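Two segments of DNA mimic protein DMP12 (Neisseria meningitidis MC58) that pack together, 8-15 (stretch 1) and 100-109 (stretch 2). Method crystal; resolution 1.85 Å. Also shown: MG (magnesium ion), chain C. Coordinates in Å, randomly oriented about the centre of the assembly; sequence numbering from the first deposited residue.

Stretch 1, residues 8-15: LIFCLKDN
Stretch 2, residues 100-109: NIIHVLEYAI

Residues 8-15 and 100-109 of DMP12, at least 92 positions apart in sequence wherever they touch, pack as an extended segment against a helix and bury 384 Å² between them. Leu 8 to Phe 10 belong to a β-strand that begins earlier in the chain (phi/psi −118/141, −121/121 and −156/169); the backbone remains extended through Lys 13, then bends at Asp 14 (−39/−53). Residues 100-109 are helical throughout, with i to i+4 backbone hydrogen bonds of 2.8 to 3.2 Å from Val 104 N through Ile 109 N to Asn 100 O through Leu 105 O. The strand and helix run in the same general direction, their axes inclined at 34° and 8.5 Å apart at closest approach. Ile 9 CA lies 7.2 Å from Ile 101 CA, Phe 10 CA 6.2 Å from Val 104 CA and Cys 11 CA 6.4 Å from Ala 108 CA.

Tyr 107 contributes the largest covered area, 81 Å². Its CA-to-CB bond points toward the extended segment, and chi1 of −172° (t) with chi2 of 102° carries the ring along the chain from Cys 11 to Asp 14. At its tip the phenol oxygen accepts a hydrogen bond from the backbone: Asp 14 N to Tyr 107 OH is 2.6 Å, nearly linear at 165°, with the donor at the ring edge, near its plane. Leu 12 O is buried by the contact, 3.7 Å from Tyr 107 CE2.

Ile 9, with 72 Å² covered, anchors the other end of the contact. Its CA-to-CB bond points toward the helix, and with chi1 −66° (m) and chi2 179° (t) Ile 9 CD1 lies 3.9 Å from Ile 101 CD1. Ile 101 (m, t) has its CA-to-CB bond sideways to the strand; the closest contact, between the two CD1 methyls, is apolar.

Cys 11 (64 Å²; chi1 65°, p) also has its CA-to-CB bond toward the helix and places its sulfur among three side chains within about one helical turn: Cys 11 SG lies 3.7 Å from Tyr 107 CD2, 4.0 Å from Ala 108 CB and 4.1 Å from Val 104 CG1. Cys 11 SG approaches the Tyr 107 ring obliquely, 4.8 Å from its centroid and 61° off the ring normal. Val 104 (chi1 175°, t) packs against the backbone here, Val 104 CG1 lying 3.8 Å from Phe 10 C, while the Phe 10 CA-to-CB bond (chi1 76°, p; chi2 95°) points away.

The end of the Asp 14 side chain (chi1 179°, t) leads away from the helix, and Asp 14 OD1 binds MG at 2.2 Å alongside four waters.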

# COMPACT_ATOMS: atom_id res chain seq x y z
N LEU A 8 6.05 -3.78 1.32
CA LEU A 8 4.73 -3.94 1.92
C LEU A 8 3.94 -2.67 1.76
O LEU A 8 4.46 -1.57 1.89
CB LEU A 8 4.82 -4.30 3.40
CG LEU A 8 5.59 -5.58 3.80
CD1 LEU A 8 5.46 -5.76 5.31
CD2 LEU A 8 5.10 -6.82 3.04
N ILE A 9 2.65 -2.84 1.49
CA ILE A 9 1.71 -1.71 1.64
C ILE A 9 0.72 -2.23 2.64
O ILE A 9 0.13 -3.29 2.41
CB ILE A 9 1.03 -1.42 0.31
CG1 ILE A 9 2.10 -0.93 -0.70
CG2 ILE A 9 -0.17 -0.44 0.52
CD1 ILE A 9 1.57 -0.60 -2.11
N PHE A 10 0.55 -1.56 3.78
CA PHE A 10 -0.32 -2.14 4.78
C PHE A 10 -0.90 -1.11 5.76
O PHE A 10 -0.42 0.06 5.80
CB PHE A 10 0.45 -3.22 5.58
CG PHE A 10 1.43 -2.67 6.60
CD1 PHE A 10 1.06 -2.49 7.94
CD2 PHE A 10 2.71 -2.30 6.20
CE1 PHE A 10 1.98 -1.90 8.89
CE2 PHE A 10 3.62 -1.75 7.13
CZ PHE A 10 3.23 -1.57 8.48
N CYS A 11 -1.88 -1.58 6.54
CA CYS A 11 -2.26 -0.90 7.78
C CYS A 11 -2.40 -1.96 8.83
O CYS A 11 -2.38 -3.16 8.53
CB CYS A 11 -3.53 -0.04 7.58
SG CYS A 11 -4.99 -1.04 7.21
N LEU A 12 -2.42 -1.55 10.10
CA LEU A 12 -2.73 -2.44 11.16
C LEU A 12 -4.19 -2.87 11.08
O LEU A 12 -5.06 -2.12 10.57
CB LEU A 12 -2.51 -1.76 12.49
CG LEU A 12 -1.07 -1.31 12.70
CD1 LEU A 12 -0.80 -0.77 14.13
CD2 LEU A 12 -0.15 -2.46 12.39
N LYS A 13 -4.44 -4.04 11.62
CA LYS A 13 -5.80 -4.50 11.84
C LYS A 13 -6.54 -3.69 12.90
O LYS A 13 -5.93 -3.12 13.79
CB LYS A 13 -5.75 -5.93 12.34
CG LYS A 13 -5.62 -6.89 11.21
CD LYS A 13 -5.28 -8.23 11.79
CE LYS A 13 -5.75 -9.33 10.91
NZ LYS A 13 -5.70 -10.54 11.79
N ASP A 14 -7.86 -3.73 12.79
CA ASP A 14 -8.80 -3.11 13.71
C ASP A 14 -8.36 -3.24 15.17
O ASP A 14 -8.25 -2.25 15.89
CB ASP A 14 -10.20 -3.70 13.49
CG ASP A 14 -11.24 -3.12 14.44
OD1 ASP A 14 -11.02 -1.99 14.95
OD2 ASP A 14 -12.27 -3.79 14.65
N ASN A 15 -8.06 -4.43 15.65
CA ASN A 15 -7.84 -4.37 17.11
C ASN A 15 -6.38 -4.52 17.54
O ASN A 15 -6.07 -5.12 18.56
CB ASN A 15 -8.89 -5.16 17.92
CG ASN A 15 -10.22 -4.34 18.16
OD1 ASN A 15 -10.20 -3.18 18.60
ND2 ASN A 15 -11.37 -4.97 17.88
N ASN A 100 -6.01 -5.79 -4.25
CA ASN A 100 -5.48 -5.99 -2.94
C ASN A 100 -5.05 -4.65 -2.31
O ASN A 100 -5.24 -4.45 -1.11
CB ASN A 100 -4.33 -6.97 -2.98
CG ASN A 100 -4.81 -8.39 -3.19
OD1 ASN A 100 -5.96 -8.70 -2.88
ND2 ASN A 100 -3.96 -9.23 -3.74
N ILE A 101 -4.46 -3.78 -3.12
CA ILE A 101 -4.03 -2.47 -2.59
C ILE A 101 -5.28 -1.68 -2.26
O ILE A 101 -5.41 -1.14 -1.15
CB ILE A 101 -3.15 -1.70 -3.60
CG1 ILE A 101 -1.79 -2.38 -3.71
CG2 ILE A 101 -2.95 -0.24 -3.14
CD1 ILE A 101 -0.90 -1.82 -4.86
N ILE A 102 -6.25 -1.73 -3.17
CA ILE A 102 -7.53 -1.04 -2.91
C ILE A 102 -8.16 -1.48 -1.59
O ILE A 102 -8.70 -0.67 -0.80
CB ILE A 102 -8.51 -1.22 -4.09
CG1 ILE A 102 -8.08 -0.37 -5.29
CG2 ILE A 102 -9.94 -0.85 -3.66
CD1 ILE A 102 -8.85 -0.79 -6.62
N HIS A 103 -8.06 -2.78 -1.32
CA HIS A 103 -8.69 -3.29 -0.13
C HIS A 103 -8.05 -2.75 1.15
O HIS A 103 -8.75 -2.48 2.15
CB HIS A 103 -8.60 -4.80 -0.07
CG HIS A 103 -9.43 -5.35 1.04
ND1 HIS A 103 -10.81 -5.31 1.02
CD2 HIS A 103 -9.08 -5.84 2.26
CE1 HIS A 103 -11.27 -5.80 2.16
NE2 HIS A 103 -10.24 -6.14 2.92
N VAL A 104 -6.71 -2.70 1.15
CA VAL A 104 -6.01 -2.08 2.30
C VAL A 104 -6.46 -0.65 2.49
O VAL A 104 -6.74 -0.23 3.60
CB VAL A 104 -4.49 -2.07 2.07
CG1 VAL A 104 -3.79 -1.27 3.27
CG2 VAL A 104 -4.04 -3.55 2.05
N LEU A 105 -6.57 0.07 1.40
CA LEU A 105 -7.03 1.46 1.46
C LEU A 105 -8.45 1.56 2.06
O LEU A 105 -8.71 2.33 2.99
CB LEU A 105 -6.94 2.12 0.08
CG LEU A 105 -5.54 2.11 -0.58
CD1 LEU A 105 -5.61 2.78 -1.95
CD2 LEU A 105 -4.46 2.76 0.32
N GLU A 106 -9.37 0.75 1.55
CA GLU A 106 -10.73 0.73 2.11
C GLU A 106 -10.76 0.40 3.59
O GLU A 106 -11.50 1.03 4.38
CB GLU A 106 -11.62 -0.26 1.32
CG GLU A 106 -11.86 0.22 -0.08
CD GLU A 106 -12.73 -0.69 -0.91
OE1 GLU A 106 -12.97 -1.83 -0.47
OE2 GLU A 106 -13.16 -0.26 -2.01
N TYR A 107 -9.95 -0.59 3.99
CA TYR A 107 -9.94 -1.01 5.36
C TYR A 107 -9.45 0.16 6.23
O TYR A 107 -9.92 0.37 7.37
CB TYR A 107 -8.99 -2.19 5.53
CG TYR A 107 -9.02 -2.85 6.88
CD1 TYR A 107 -9.69 -4.05 7.09
CD2 TYR A 107 -8.34 -2.29 7.97
CE1 TYR A 107 -9.70 -4.70 8.35
CE2 TYR A 107 -8.39 -2.90 9.23
CZ TYR A 107 -9.02 -4.09 9.40
OH TYR A 107 -9.02 -4.66 10.64
N ALA A 108 -8.45 0.86 5.74
CA ALA A 108 -7.81 1.93 6.53
C ALA A 108 -8.80 3.06 6.66
O ALA A 108 -8.84 3.72 7.69
CB ALA A 108 -6.54 2.43 5.84
N ILE A 109 -9.54 3.32 5.58
CA ILE A 109 -10.61 4.33 5.66
C ILE A 109 -11.61 3.91 6.69
O ILE A 109 -11.93 4.68 7.62
CB ILE A 109 -11.31 4.60 4.33
CG1 ILE A 109 -10.38 5.28 3.34
CG2 ILE A 109 -12.55 5.48 4.54
CD1 ILE A 109 -9.72 6.54 3.90
MG MG C . -11.47 0.05 15.69
O HOH W 1 -9.80 0.56 14.21
O HOH W 2 -11.61 2.22 16.20
O HOH W 3 -13.60 -0.30 15.94
O HOH W 4 -12.53 0.39 13.70